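PDB 6PTR: beta sliding clamp from Bartonella birtlesii LL-WM9, which probably encircles DNA as a head-to-tail homodimeric ring and tethers DNA polymerases and other proteins to it, making replication processive. Local coordinates for residues C[22-27]-C[61-66]; C[294-299]-C[307-312]; C[203-208]-C[233-238]; C[267-272]-C[326-331]. One frame throughout, in Å; residues are numbered along the deposited sequence. Where two conformers were deposited one is given.

Contact 1: residues C[22-27]-C[61-66]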
loop_
_atom_site.group_PDB
_atom_site.type_symbol
_atom_site.label_atom_id
_atom_site.label_comp_id
_atom_site.label_asym_id
_atom_site.label_seq_id
_atom_site.Cartn_x
_atom_site.Cartn_y
_atom_site.Cartn_z
ATOM N N LEU C 22 -21.287 -9.069 -1.778
ATOM C CA LEU C 22 -20.211 -9.806 -1.129
ATOM C C LEU C 22 -19.195 -8.858 -0.505
ATOM O O LEU C 22 -18.664 -9.137 0.572
ATOM C CB LEU C 22 -19.518 -10.724 -2.139
ATOM C CG LEU C 22 -18.540 -11.773 -1.622
ATOM C CD1 LEU C 22 -19.187 -12.666 -0.565
ATOM C CD2 LEU C 22 -18.022 -12.599 -2.794
ATOM N N GLY C 23 -18.898 -7.742 -1.176
ATOM C CA GLY C 23 -17.958 -6.795 -0.617
ATOM C C GLY C 23 -18.427 -6.237 0.709
ATOM O O GLY C 23 -17.612 -5.946 1.589
ATOM N N ARG C 24 -19.743 -6.118 0.882
ATOM C CA ARG C 24 -20.281 -5.573 2.118
ATOM C C ARG C 24 -20.185 -6.554 3.278
ATOM O O ARG C 24 -20.160 -6.121 4.434
ATOM C CB ARG C 24 -21.728 -5.131 1.905
ATOM C CG ARG C 24 -21.839 -3.823 1.095
ATOM C CD ARG C 24 -23.286 -3.454 0.758
ATOM N NE ARG C 24 -23.432 -2.133 0.158
ATOM C CZ ARG C 24 -24.594 -1.615 -0.224
ATOM N NH1 ARG C 24 -25.713 -2.315 -0.083
ATOM N NH2 ARG C 24 -24.642 -0.396 -0.746
ATOM N N VAL C 25 -20.138 -7.865 3.018
ATOM C CA VAL C 25 -20.218 -8.806 4.135
ATOM C C VAL C 25 -18.863 -9.430 4.448
ATOM O O VAL C 25 -18.546 -9.690 5.615
ATOM C CB VAL C 25 -21.267 -9.906 3.877
ATOM C CG1 VAL C 25 -22.599 -9.276 3.518
ATOM C CG2 VAL C 25 -20.810 -10.828 2.794
ATOM N N HIS C 26 -18.036 -9.628 3.422
ATOM C CA HIS C 26 -16.851 -10.461 3.588
ATOM C C HIS C 26 -15.836 -9.849 4.543
ATOM O O HIS C 26 -15.095 -10.590 5.196
ATOM C CB HIS C 26 -16.207 -10.751 2.218
ATOM C CG HIS C 26 -15.244 -9.708 1.751
ATOM N ND1 HIS C 26 -15.644 -8.500 1.217
ATOM C CD2 HIS C 26 -13.890 -9.704 1.707
ATOM C CE1 HIS C 26 -14.579 -7.790 0.888
ATOM N NE2 HIS C 26 -13.502 -8.495 1.180
ATOM N N ARG C 27 -15.775 -8.518 4.646
ATOM C CA ARG C 27 -14.728 -7.918 5.466
ATOM C C ARG C 27 -14.929 -8.146 6.963
ATOM O O ARG C 27 -14.025 -7.828 7.745
ATOM C CB ARG C 27 -14.602 -6.414 5.174
ATOM C CG ARG C 27 -15.788 -5.744 4.477
ATOM C CD ARG C 27 -15.463 -4.267 4.142
ATOM N NE ARG C 27 -16.654 -3.417 4.063
ATOM C CZ ARG C 27 -17.087 -2.811 2.959
ATOM N NH1 ARG C 27 -16.426 -2.947 1.815
ATOM N NH2 ARG C 27 -18.184 -2.059 2.999
ATOM N N VAL C 61 -23.119 -9.534 9.935
ATOM C CA VAL C 61 -23.616 -8.672 8.870
ATOM C C VAL C 61 -24.368 -9.535 7.872
ATOM O O VAL C 61 -23.927 -10.641 7.546
ATOM C CB VAL C 61 -22.479 -7.906 8.171
ATOM C CG1 VAL C 61 -23.034 -6.951 7.112
ATOM C CG2 VAL C 61 -21.677 -7.136 9.204
ATOM N N THR C 62 -25.508 -9.044 7.407
ATOM C CA THR C 62 -26.234 -9.706 6.334
ATOM C C THR C 62 -26.553 -8.683 5.261
ATOM O O THR C 62 -26.802 -7.517 5.558
ATOM C CB THR C 62 -27.525 -10.340 6.822
ATOM O OG1 THR C 62 -28.428 -9.315 7.259
ATOM C CG2 THR C 62 -27.246 -11.321 7.981
ATOM N N GLU C 63 -26.537 -9.122 4.010
ATOM C CA GLU C 63 -27.074 -8.307 2.936
ATOM C C GLU C 63 -27.864 -9.222 2.028
ATOM O O GLU C 63 -27.479 -10.373 1.826
ATOM C CB GLU C 63 -26.018 -7.600 2.103
ATOM C CG GLU C 63 -26.730 -6.560 1.187
ATOM C CD GLU C 63 -25.849 -6.048 0.125
ATOM O OE1 GLU C 63 -26.326 -5.801 -1.001
ATOM O OE2 GLU C 63 -24.655 -5.912 0.422
ATOM N N SER C 64 -28.957 -8.708 1.487
ATOM C CA SER C 64 -29.832 -9.524 0.668
ATOM C C SER C 64 -30.103 -8.799 -0.630
ATOM O O SER C 64 -30.119 -7.568 -0.666
ATOM C CB SER C 64 -31.145 -9.792 1.384
ATOM O OG SER C 64 -30.878 -10.174 2.723
ATOM N N PHE C 65 -30.339 -9.571 -1.691
ATOM C CA PHE C 65 -30.773 -8.975 -2.946
ATOM C C PHE C 65 -31.728 -9.918 -3.668
ATOM O O PHE C 65 -31.687 -11.138 -3.488
ATOM C CB PHE C 65 -29.584 -8.613 -3.863
ATOM C CG PHE C 65 -28.656 -9.755 -4.183
ATOM C CD1 PHE C 65 -27.706 -10.185 -3.270
ATOM C CD2 PHE C 65 -28.714 -10.379 -5.423
ATOM C CE1 PHE C 65 -26.839 -11.224 -3.575
ATOM C CE2 PHE C 65 -27.834 -11.413 -5.740
ATOM C CZ PHE C 65 -26.900 -11.836 -4.816
ATOM N N THR C 66 -32.539 -9.319 -4.535
ATOM C CA THR C 66 -33.587 -10.026 -5.263
ATOM C C THR C 66 -32.997 -10.775 -6.449
ATOM O O THR C 66 -32.267 -10.193 -7.253
ATOM C CB THR C 66 -34.641 -9.027 -5.733
ATOM O OG1 THR C 66 -35.346 -8.504 -4.591
ATOM C CG2 THR C 66 -35.609 -9.689 -6.708
#

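Contact 2: residues C[294-299]-C[307-312]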
loop_
_atom_site.group_PDB
_atom_site.type_symbol
_atom_site.label_atom_id
_atom_site.label_comp_id
_atom_site.label_asym_id
_atom_site.label_seq_id
_atom_site.Cartn_x
_atom_site.Cartn_y
_atom_site.Cartn_z
ATOM N N ARG C 294 6.040 12.151 20.209
ATOM C CA ARG C 294 5.650 13.076 19.164
ATOM C C ARG C 294 5.315 14.419 19.764
ATOM O O ARG C 294 4.407 15.109 19.310
ATOM C CB ARG C 294 4.451 12.533 18.382
ATOM C CG ARG C 294 4.471 11.032 18.220
ATOM C CD ARG C 294 4.173 10.591 16.808
ATOM N NE ARG C 294 4.968 9.416 16.461
ATOM C CZ ARG C 294 5.914 9.394 15.527
ATOM N NH1 ARG C 294 6.586 8.274 15.293
ATOM N NH2 ARG C 294 6.176 10.482 14.814
ATOM N N ALA C 295 6.027 14.810 20.825
ATOM C CA ALA C 295 5.681 16.050 21.497
ATOM C C ALA C 295 6.017 17.235 20.602
ATOM O O ALA C 295 7.055 17.256 19.931
ATOM C CB ALA C 295 6.429 16.163 22.834
ATOM N N VAL C 296 5.121 18.219 20.569
ATOM C CA VAL C 296 5.424 19.529 20.009
ATOM C C VAL C 296 5.092 20.557 21.078
ATOM O O VAL C 296 4.041 20.473 21.728
ATOM C CB VAL C 296 4.667 19.800 18.689
ATOM C CG1 VAL C 296 3.151 19.659 18.882
ATOM C CG2 VAL C 296 4.997 21.194 18.154
ATOM N N LYS C 297 6.018 21.490 21.303
ATOM C CA LYS C 297 5.832 22.567 22.267
ATOM C C LYS C 297 5.273 23.788 21.563
ATOM O O LYS C 297 5.824 24.242 20.556
ATOM C CB LYS C 297 7.159 22.930 22.943
ATOM C CG LYS C 297 7.020 24.134 23.844
ATOM C CD LYS C 297 8.246 24.359 24.744
ATOM C CE LYS C 297 9.441 24.840 24.003
ATOM N NZ LYS C 297 10.416 25.332 25.042
ATOM N N LEU C 298 4.152 24.282 22.069
ATOM C CA LEU C 298 3.554 25.528 21.612
ATOM C C LEU C 298 3.969 26.611 22.592
ATOM O O LEU C 298 3.639 26.537 23.781
ATOM C CB LEU C 298 2.026 25.442 21.547
ATOM C CG LEU C 298 1.364 24.637 20.426
ATOM C CD1 LEU C 298 1.839 23.215 20.394
ATOM C CD2 LEU C 298 -0.171 24.684 20.563
ATOM N N THR C 299 4.668 27.612 22.100
ATOM C CA THR C 299 4.977 28.792 22.895
ATOM C C THR C 299 4.053 29.899 22.425
ATOM O O THR C 299 4.205 30.413 21.308
ATOM C CB THR C 299 6.441 29.184 22.745
ATOM O OG1 THR C 299 7.253 28.087 23.199
ATOM C CG2 THR C 299 6.742 30.429 23.572
ATOM N N LEU C 307 6.273 26.910 17.418
ATOM C CA LEU C 307 6.215 25.468 17.580
ATOM C C LEU C 307 7.643 24.960 17.640
ATOM O O LEU C 307 8.484 25.422 16.875
ATOM C CB LEU C 307 5.505 24.807 16.392
ATOM C CG LEU C 307 4.108 25.307 16.099
ATOM C CD1 LEU C 307 3.581 24.640 14.844
ATOM C CD2 LEU C 307 3.224 24.986 17.284
ATOM N N VAL C 308 7.924 24.017 18.540
ATOM C CA VAL C 308 9.259 23.425 18.618
ATOM C C VAL C 308 9.135 21.932 18.865
ATOM O O VAL C 308 8.403 21.503 19.768
ATOM C CB VAL C 308 10.129 24.050 19.723
ATOM C CG1 VAL C 308 11.511 23.391 19.670
ATOM C CG2 VAL C 308 10.261 25.538 19.535
ATOM N N VAL C 309 9.900 21.143 18.104
ATOM C CA VAL C 309 10.008 19.695 18.299
ATOM C C VAL C 309 11.477 19.356 18.498
ATOM O O VAL C 309 12.340 19.893 17.799
ATOM C CB VAL C 309 9.439 18.894 17.112
ATOM C CG1 VAL C 309 9.603 17.375 17.315
ATOM C CG2 VAL C 309 7.969 19.254 16.876
ATOM N N ASN C 310 11.765 18.491 19.480
ATOM C CA ASN C 310 13.129 18.042 19.750
ATOM C C ASN C 310 13.109 16.525 19.770
ATOM O O ASN C 310 12.225 15.932 20.396
ATOM C CB ASN C 310 13.685 18.559 21.092
ATOM C CG ASN C 310 13.918 20.073 21.107
ATOM O OD1 ASN C 310 14.822 20.582 20.442
ATOM N ND2 ASN C 310 13.107 20.791 21.881
ATOM N N ASN C 311 14.056 15.901 19.081
ATOM C CA ASN C 311 14.179 14.441 19.084
ATOM C C ASN C 311 15.656 14.113 19.208
ATOM O O ASN C 311 16.458 14.519 18.363
ATOM C CB ASN C 311 13.571 13.824 17.817
ATOM C CG ASN C 311 13.873 12.318 17.641
ATOM O OD1 ASN C 311 14.542 11.677 18.442
ATOM N ND2 ASN C 311 13.375 11.756 16.533
ATOM N N PRO C 312 16.061 13.395 20.258
ATOM C CA PRO C 312 17.497 13.180 20.471
ATOM C C PRO C 312 18.153 12.348 19.398
ATOM O O PRO C 312 19.388 12.319 19.336
ATOM C CB PRO C 312 17.547 12.453 21.822
ATOM C CG PRO C 312 16.219 11.763 21.910
ATOM C CD PRO C 312 15.237 12.731 21.284
HETATM O O HOH W 1 9.527 17.805 21.241
#

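Contact 3: residues C[203-208]-C[233-238]. With EDO (1,2-ethanediol), chain Q.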
loop_
_atom_site.group_PDB
_atom_site.type_symbol
_atom_site.label_atom_id
_atom_site.label_comp_id
_atom_site.label_asym_id
_atom_site.label_seq_id
_atom_site.Cartn_x
_atom_site.Cartn_y
_atom_site.Cartn_z
ATOM N N GLY C 203 -35.671 6.441 27.951
ATOM C CA GLY C 203 -35.317 5.215 28.635
ATOM C C GLY C 203 -34.208 4.404 27.994
ATOM O O GLY C 203 -33.860 3.342 28.528
ATOM N N MET C 204 -33.651 4.857 26.872
ATOM C CA MET C 204 -32.587 4.115 26.208
ATOM C C MET C 204 -31.403 3.955 27.150
ATOM O O MET C 204 -30.946 4.954 27.727
ATOM C CB MET C 204 -32.118 4.832 24.946
ATOM C CG MET C 204 -31.122 4.012 24.149
ATOM S SD MET C 204 -30.309 4.964 22.872
ATOM C CE MET C 204 -28.868 5.552 23.775
ATOM N N PRO C 205 -30.874 2.743 27.326
ATOM C CA PRO C 205 -29.683 2.577 28.161
ATOM C C PRO C 205 -28.460 3.165 27.478
ATOM O O PRO C 205 -28.381 3.230 26.251
ATOM C CB PRO C 205 -29.557 1.056 28.296
ATOM C CG PRO C 205 -30.155 0.532 27.039
ATOM C CD PRO C 205 -31.329 1.461 26.761
ATOM N N GLY C 206 -27.496 3.595 28.290
ATOM C CA GLY C 206 -26.201 3.989 27.754
ATOM C C GLY C 206 -25.400 2.736 27.454
ATOM O O GLY C 206 -25.220 1.878 28.327
ATOM N N VAL C 207 -24.918 2.621 26.214
ATOM C CA VAL C 207 -24.217 1.420 25.770
ATOM C C VAL C 207 -22.919 1.780 25.059
ATOM O O VAL C 207 -22.736 2.883 24.535
ATOM C CB VAL C 207 -25.091 0.549 24.840
ATOM C CG1 VAL C 207 -26.429 0.206 25.517
ATOM C CG2 VAL C 207 -25.326 1.262 23.505
ATOM N N ILE C 208 -22.017 0.808 25.021
ATOM C CA ILE C 208 -20.702 0.979 24.396
ATOM C C ILE C 208 -20.697 0.147 23.122
ATOM O O ILE C 208 -20.715 -1.087 23.181
ATOM C CB ILE C 208 -19.567 0.560 25.332
ATOM C CG1 ILE C 208 -19.604 1.385 26.620
ATOM C CG2 ILE C 208 -18.197 0.724 24.625
ATOM C CD1 ILE C 208 -18.660 0.819 27.693
ATOM N N LEU C 233 -31.845 -1.721 20.197
ATOM C CA LEU C 233 -30.840 -2.132 21.156
ATOM C C LEU C 233 -31.478 -2.676 22.418
ATOM O O LEU C 233 -32.653 -2.434 22.726
ATOM C CB LEU C 233 -29.853 -0.997 21.512
ATOM C CG LEU C 233 -30.279 0.350 22.097
ATOM C CD1 LEU C 233 -29.099 1.034 22.813
ATOM C CD2 LEU C 233 -30.783 1.237 20.977
ATOM N N SER C 234 -30.670 -3.461 23.108
ATOM C CA SER C 234 -30.869 -3.904 24.477
ATOM C C SER C 234 -29.605 -3.536 25.237
ATOM O O SER C 234 -28.746 -2.806 24.734
ATOM C CB SER C 234 -31.142 -5.402 24.524
ATOM O OG SER C 234 -29.979 -6.110 24.140
ATOM N N GLU C 235 -29.475 -4.056 26.451
ATOM C CA GLU C 235 -28.215 -3.818 27.137
ATOM C C GLU C 235 -27.123 -4.794 26.711
ATOM O O GLU C 235 -25.962 -4.599 27.093
ATOM C CB GLU C 235 -28.443 -3.834 28.650
ATOM C CG GLU C 235 -29.173 -2.572 29.095
ATOM C CD GLU C 235 -29.789 -2.686 30.461
ATOM O OE1 GLU C 235 -29.298 -3.506 31.260
ATOM O OE2 GLU C 235 -30.769 -1.959 30.731
ATOM N N THR C 236 -27.443 -5.788 25.874
ATOM C CA THR C 236 -26.469 -6.766 25.409
ATOM C C THR C 236 -26.161 -6.703 23.913
ATOM O O THR C 236 -25.078 -7.132 23.521
ATOM C CB THR C 236 -26.926 -8.198 25.739
ATOM O OG1 THR C 236 -28.130 -8.500 25.038
ATOM C CG2 THR C 236 -27.152 -8.363 27.238
ATOM N N LYS C 237 -27.067 -6.210 23.071
ATOM C CA LYS C 237 -26.818 -6.184 21.629
ATOM C C LYS C 237 -27.383 -4.916 21.009
ATOM O O LYS C 237 -28.326 -4.319 21.521
ATOM C CB LYS C 237 -27.453 -7.389 20.893
ATOM C CG LYS C 237 -26.767 -8.733 21.127
ATOM C CD LYS C 237 -27.388 -9.788 20.209
ATOM C CE LYS C 237 -26.608 -11.096 20.198
ATOM N NZ LYS C 237 -27.143 -12.016 19.151
ATOM N N ILE C 238 -26.812 -4.523 19.876
ATOM C CA ILE C 238 -27.321 -3.399 19.105
ATOM C C ILE C 238 -27.369 -3.818 17.644
ATOM O O ILE C 238 -26.542 -4.612 17.186
ATOM C CB ILE C 238 -26.458 -2.132 19.297
ATOM C CG1 ILE C 238 -27.108 -0.927 18.622
ATOM C CG2 ILE C 238 -25.024 -2.339 18.762
ATOM C CD1 ILE C 238 -26.449 0.417 19.076
HETATM C C1 EDO Q . -23.983 -10.955 17.254
HETATM O O1 EDO Q . -23.622 -11.740 18.397
HETATM C C2 EDO Q . -24.508 -11.887 16.170
HETATM O O2 EDO Q . -25.935 -11.981 16.261
#

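Contact 4: residues C[267-272]-C[326-331]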
loop_
_atom_site.group_PDB
_atom_site.type_symbol
_atom_site.label_atom_id
_atom_site.label_comp_id
_atom_site.label_asym_id
_atom_site.label_seq_id
_atom_site.Cartn_x
_atom_site.Cartn_y
_atom_site.Cartn_z
ATOM N N ASN C 267 -11.914 26.730 31.158
ATOM C CA ASN C 267 -10.657 27.249 30.619
ATOM C C ASN C 267 -10.832 28.679 30.125
ATOM O O ASN C 267 -11.832 29.005 29.485
ATOM C CB ASN C 267 -10.161 26.363 29.473
ATOM C CG ASN C 267 -9.616 25.049 29.942
ATOM O OD1 ASN C 267 -9.645 24.733 31.135
ATOM N ND2 ASN C 267 -9.121 24.247 28.998
ATOM N N ASP C 268 -9.840 29.533 30.404
ATOM C CA ASP C 268 -10.000 30.973 30.231
ATOM C C ASP C 268 -8.945 31.631 29.349
ATOM O O ASP C 268 -8.885 32.866 29.306
ATOM C CB ASP C 268 -10.017 31.654 31.603
ATOM C CG ASP C 268 -8.728 31.431 32.384
ATOM O OD1 ASP C 268 -8.029 30.431 32.119
ATOM O OD2 ASP C 268 -8.412 32.254 33.264
ATOM N N ARG C 269 -8.093 30.869 28.682
ATOM C CA ARG C 269 -7.154 31.392 27.692
ATOM C C ARG C 269 -7.573 30.892 26.314
ATOM O O ARG C 269 -7.567 29.683 26.070
ATOM C CB ARG C 269 -5.724 30.931 27.972
ATOM C CG ARG C 269 -5.211 31.336 29.341
ATOM C CD ARG C 269 -3.729 31.038 29.488
ATOM N NE ARG C 269 -3.411 30.517 30.815
ATOM C CZ ARG C 269 -2.191 30.505 31.346
ATOM N NH1 ARG C 269 -1.169 31.019 30.674
ATOM N NH2 ARG C 269 -1.999 29.998 32.553
ATOM N N LYS C 270 -7.885 31.805 25.407
ATOM C CA LYS C 270 -8.380 31.422 24.088
ATOM C C LYS C 270 -7.317 31.677 23.030
ATOM O O LYS C 270 -6.796 32.790 22.926
ATOM C CB LYS C 270 -9.658 32.196 23.742
ATOM C CG LYS C 270 -10.236 31.832 22.374
ATOM C CD LYS C 270 -11.718 32.238 22.266
ATOM C CE LYS C 270 -11.921 33.612 21.751
ATOM N NZ LYS C 270 -13.391 33.875 21.548
ATOM N N LEU C 271 -7.006 30.649 22.244
ATOM C CA LEU C 271 -6.072 30.744 21.128
ATOM C C LEU C 271 -6.837 30.448 19.847
ATOM O O LEU C 271 -7.511 29.419 19.761
ATOM C CB LEU C 271 -4.911 29.762 21.302
ATOM C CG LEU C 271 -4.032 29.470 20.076
ATOM C CD1 LEU C 271 -3.292 30.750 19.648
ATOM C CD2 LEU C 271 -3.033 28.337 20.330
ATOM N N ILE C 272 -6.758 31.349 18.870
ATOM C CA ILE C 272 -7.335 31.119 17.550
ATOM C C ILE C 272 -6.208 31.113 16.534
ATOM O O ILE C 272 -5.389 32.036 16.506
ATOM C CB ILE C 272 -8.368 32.181 17.147
ATOM C CG1 ILE C 272 -9.406 32.410 18.248
ATOM C CG2 ILE C 272 -9.035 31.738 15.854
ATOM C CD1 ILE C 272 -10.364 33.568 17.936
ATOM N N THR C 326 -4.505 36.926 23.382
ATOM C CA THR C 326 -4.305 38.116 24.193
ATOM C C THR C 326 -4.143 37.787 25.673
ATOM O O THR C 326 -4.210 38.698 26.504
ATOM C CB THR C 326 -5.472 39.100 23.989
ATOM O OG1 THR C 326 -6.709 38.480 24.361
ATOM C CG2 THR C 326 -5.568 39.531 22.536
ATOM N N SER C 327 -3.923 36.520 26.028
ATOM C CA SER C 327 -3.837 36.112 27.420
ATOM C C SER C 327 -2.382 36.074 27.890
ATOM O O SER C 327 -1.451 36.455 27.179
ATOM C CB SER C 327 -4.505 34.755 27.627
ATOM O OG SER C 327 -5.861 34.761 27.210
ATOM N N GLU C 328 -2.203 35.615 29.119
ATOM C CA GLU C 328 -0.876 35.413 29.679
ATOM C C GLU C 328 -0.094 34.433 28.806
ATOM O O GLU C 328 -0.643 33.391 28.417
ATOM C CB GLU C 328 -1.018 34.877 31.106
ATOM C CG GLU C 328 0.273 34.659 31.875
ATOM C CD GLU C 328 0.029 33.974 33.216
ATOM O OE1 GLU C 328 -1.152 33.824 33.602
ATOM O OE2 GLU C 328 1.016 33.585 33.880
ATOM N N PRO C 329 1.159 34.733 28.457
ATOM C CA PRO C 329 1.939 33.792 27.636
ATOM C C PRO C 329 1.948 32.395 28.250
ATOM O O PRO C 329 1.885 32.226 29.465
ATOM C CB PRO C 329 3.337 34.415 27.617
ATOM C CG PRO C 329 3.064 35.917 27.796
ATOM C CD PRO C 329 1.895 35.979 28.742
ATOM N N LEU C 330 2.004 31.383 27.392
ATOM C CA LEU C 330 1.902 30.010 27.860
ATOM C C LEU C 330 2.777 29.127 26.994
ATOM O O LEU C 330 2.783 29.269 25.771
ATOM C CB LEU C 330 0.451 29.521 27.818
ATOM C CG LEU C 330 0.142 28.056 28.125
ATOM C CD1 LEU C 330 0.525 27.696 29.553
ATOM C CD2 LEU C 330 -1.334 27.788 27.901
ATOM N N GLU C 331 3.500 28.209 27.635
ATOM C CA GLU C 331 4.199 27.132 26.947
ATOM C C GLU C 331 3.494 25.828 27.293
ATOM O O GLU C 331 3.352 25.490 28.478
ATOM C CB GLU C 331 5.672 27.070 27.360
ATOM C CG GLU C 331 6.487 28.276 26.961
ATOM C CD GLU C 331 7.990 28.012 27.069
ATOM O OE1 GLU C 331 8.522 28.055 28.191
ATOM O OE2 GLU C 331 8.627 27.738 26.028
HETATM O O HOH W 2 -6.653 35.184 24.125
#

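Contact 1: residues C[22-27]-C[61-66]
In the N-terminal DNA-clamp domain, a helix packs along a strand of the sheet: segment 22-26 of helix 15-26 runs almost antiparallel to strand 61-66, with 166° between their directions and 7.8 Å between the axes at closest approach. The two elements meet through consecutive helix residues, R24 and V25, and through V61 and E63, which sit two apart on the strand and therefore face the helix together. V25 places CG1 anti to its carbonyl carbon, beside the backbone N. From there this methyl approaches V61 CG1 at 4.3 Å and reaches E63 CB at 4.1 Å, the V25 and E63 side chains crossing at about a right angle. R24 extends from CG to NE and crosses E63 obliquely. E63 holds CG anti to its backbone N (chi1 -169°) and also extends, so the carboxylate lies alongside the arginine stem, with OE1 obliquely placed to the guanidinium and the planes 49° apart. The resulting salt bridge is long, 3.7 Å from R24 NH1 to E63 OE1. Both groups have other partners: E63 OE1 is hydrogen-bonded to S21 OG, about one helical turn before R24 and V25, and R24 NH2 forms a salt bridge with E223 OE1. Since E223 belongs to the central clamp domain, R24 joins the first domain to the second. H26 takes no part in the contact with the strand; Y83 stacks on its ring and Y80 meets it. Within the helix its ND1 donates to L22 O at 3.2 Å, and L22 O also accepts from the backbone N of V25 and of H26.

Contact 2: residues C[294-299]-C[307-312]
V296 and V309 form the apolar centre of this antiparallel beta hairpin, V296 CG2 lying 3.8 Å from V309 CG2 as the side chains cross obliquely. V296 holds CG2 anti to its backbone N and CG1 in the crowded position between N and the carbonyl carbon, and CG2 is thereby laid against the partner strand. Further along, L298 and L307 lie side by side and point the same way, with L298 CG 3.7 Å from L307 CD2. Two helices cover this face in part: V285 of helix 275-285 touches both valines while A281 and V282 touch L307, and S336 and L339 of helix 336-345 touch V296. Between these contacts the backbones pair. K297 N donates to V308 O at 2.8 Å, nearly straight at 175°, and V308 N returns a bond to K297 O at 2.9 Å, bent to 147°; both donors lie in the plane of the accepting carbonyl. K297 O also receives a CA-H contact from L307 CA at 3.2 Å. K297 and V308, the hydrogen-bonded pair, project from the opposite face. The lysine chain bends at chi3 (71°) and ends in a salt bridge from NZ to E331 OE2. Beyond the hairpin, P312 O accepts a hydrogen bond from Q119 NE2 of the second subunit. Toward the open end the strands diverge, and water 1 spans the gap, donating to A295 O at 2.9 Å and accepting from N310 N at 2.9 Å. Direct pairing thus gives way to a bridge, so a solvent molecule links the backbones where the strands part.

Contact 3: residues C[203-208]-C[233-238]
One methyl group, L233 CD1, carries most of this contact, which joins the start of strand 207-210, outermost in one eight-stranded sheet, to the turn between strands 228-233 and 237-242 of another in the central clamp domain. It lies 3.8 Å from M204 CG and 3.8 Å from V207 CG2, the methionine crossing the leucine at about a right angle and the valine obliquely. L233 holds CG in the crowded position between its backbone N and carbonyl carbon (chi1 58°), and V207 CG2 takes the same position. Nearer the surface, P205 CB packs against E235 CG at 3.7 Å. Behind them, F138 and C136 touch both M204 and L233, while F170 touches M204 and V207. The turn is fixed by S234. Its OG accepts from T236 N at 3.1 Å, an ST turn, and from K237 N at 3.1 Å, an ST motif; S234 N bonds in return to K237 O at 3.0 Å. K237 extends away and donates from NZ to 1,2-ethanediol O2 at 3.1 Å, a probable crystallisation additive also bonded to S129 OG. Across the two segments the attraction is apolar, whereas polar bonding serves the shape of the turn.

Contact 4: residues C[267-272]-C[326-331]
The R269 guanidinium lies between E328, in the loop before strand 330-335, and L330, the first residue of that strand. On one face is L330, whose CD1 is 3.9 Å from R269 NH1; over the opposite face is the carboxylate of E328, its plane only 13° from that of the guanidinium. E328 OE1 is 4.1 Å from R269 NH1 and well out of the guanidinium plane, so this is an attraction of opposite charges at most, and E328 is poorly ordered. At the edge, near the plane, P329 O lies 3.5 Å from R269 NH1. A weak hydrogen bond runs from R269 NH1 to E328 O, 3.3 Å and 140°; that carbonyl also accepts from Y325 OH. A bend at chi3 (-140°) turns the arginine tip toward these carbonyls, while its aliphatic stem packs on the serine, R269 CG lying 3.9 Å from S327 CB. Beside the stem, water 2 joins the backbones: it donates to K270 O at 2.7 Å and accepts from T326 N at 2.9 Å. The same water is hydrogen-bonded to S327 OG at 3.2 Å. Arginine and water thus tie the two segments at separate points of a largely exposed contact. In the fold, D268 and R269 both face L355, forming a classic beta bulge where strand 269-274 begins at the margin of an eight-stranded sheet. The loop opposite enters strand 330-335, itself outermost in a four-stranded sheet and paired through L330 with I300 of strand 295-301; the I300 side chain also meets L271.

In the fold
From the N terminus, contact 1 closes first, bringing helix 15-26 onto strand 59-69 after the hairpin of strands 40-46 and 49-55. Contact 3 follows in series, enclosing helix 211-221 and most of strand 228-233. The two share a sheet, since strands 59-69 and 245-250 pair where the first and second clamp domains join. Contact 4 opens next at 267-272; contact 2 opens and closes inside its loop, the longest of the four, before contact 4 closes at 326-331. These two touch where strands 295-301 and 330-335 run as neighbours in one sheet. Contacts 3 and 4 reach the outermost strands, 207-210 and 269-274, of one eight-stranded sheet spanning the second and third domains. None of the four loops cross.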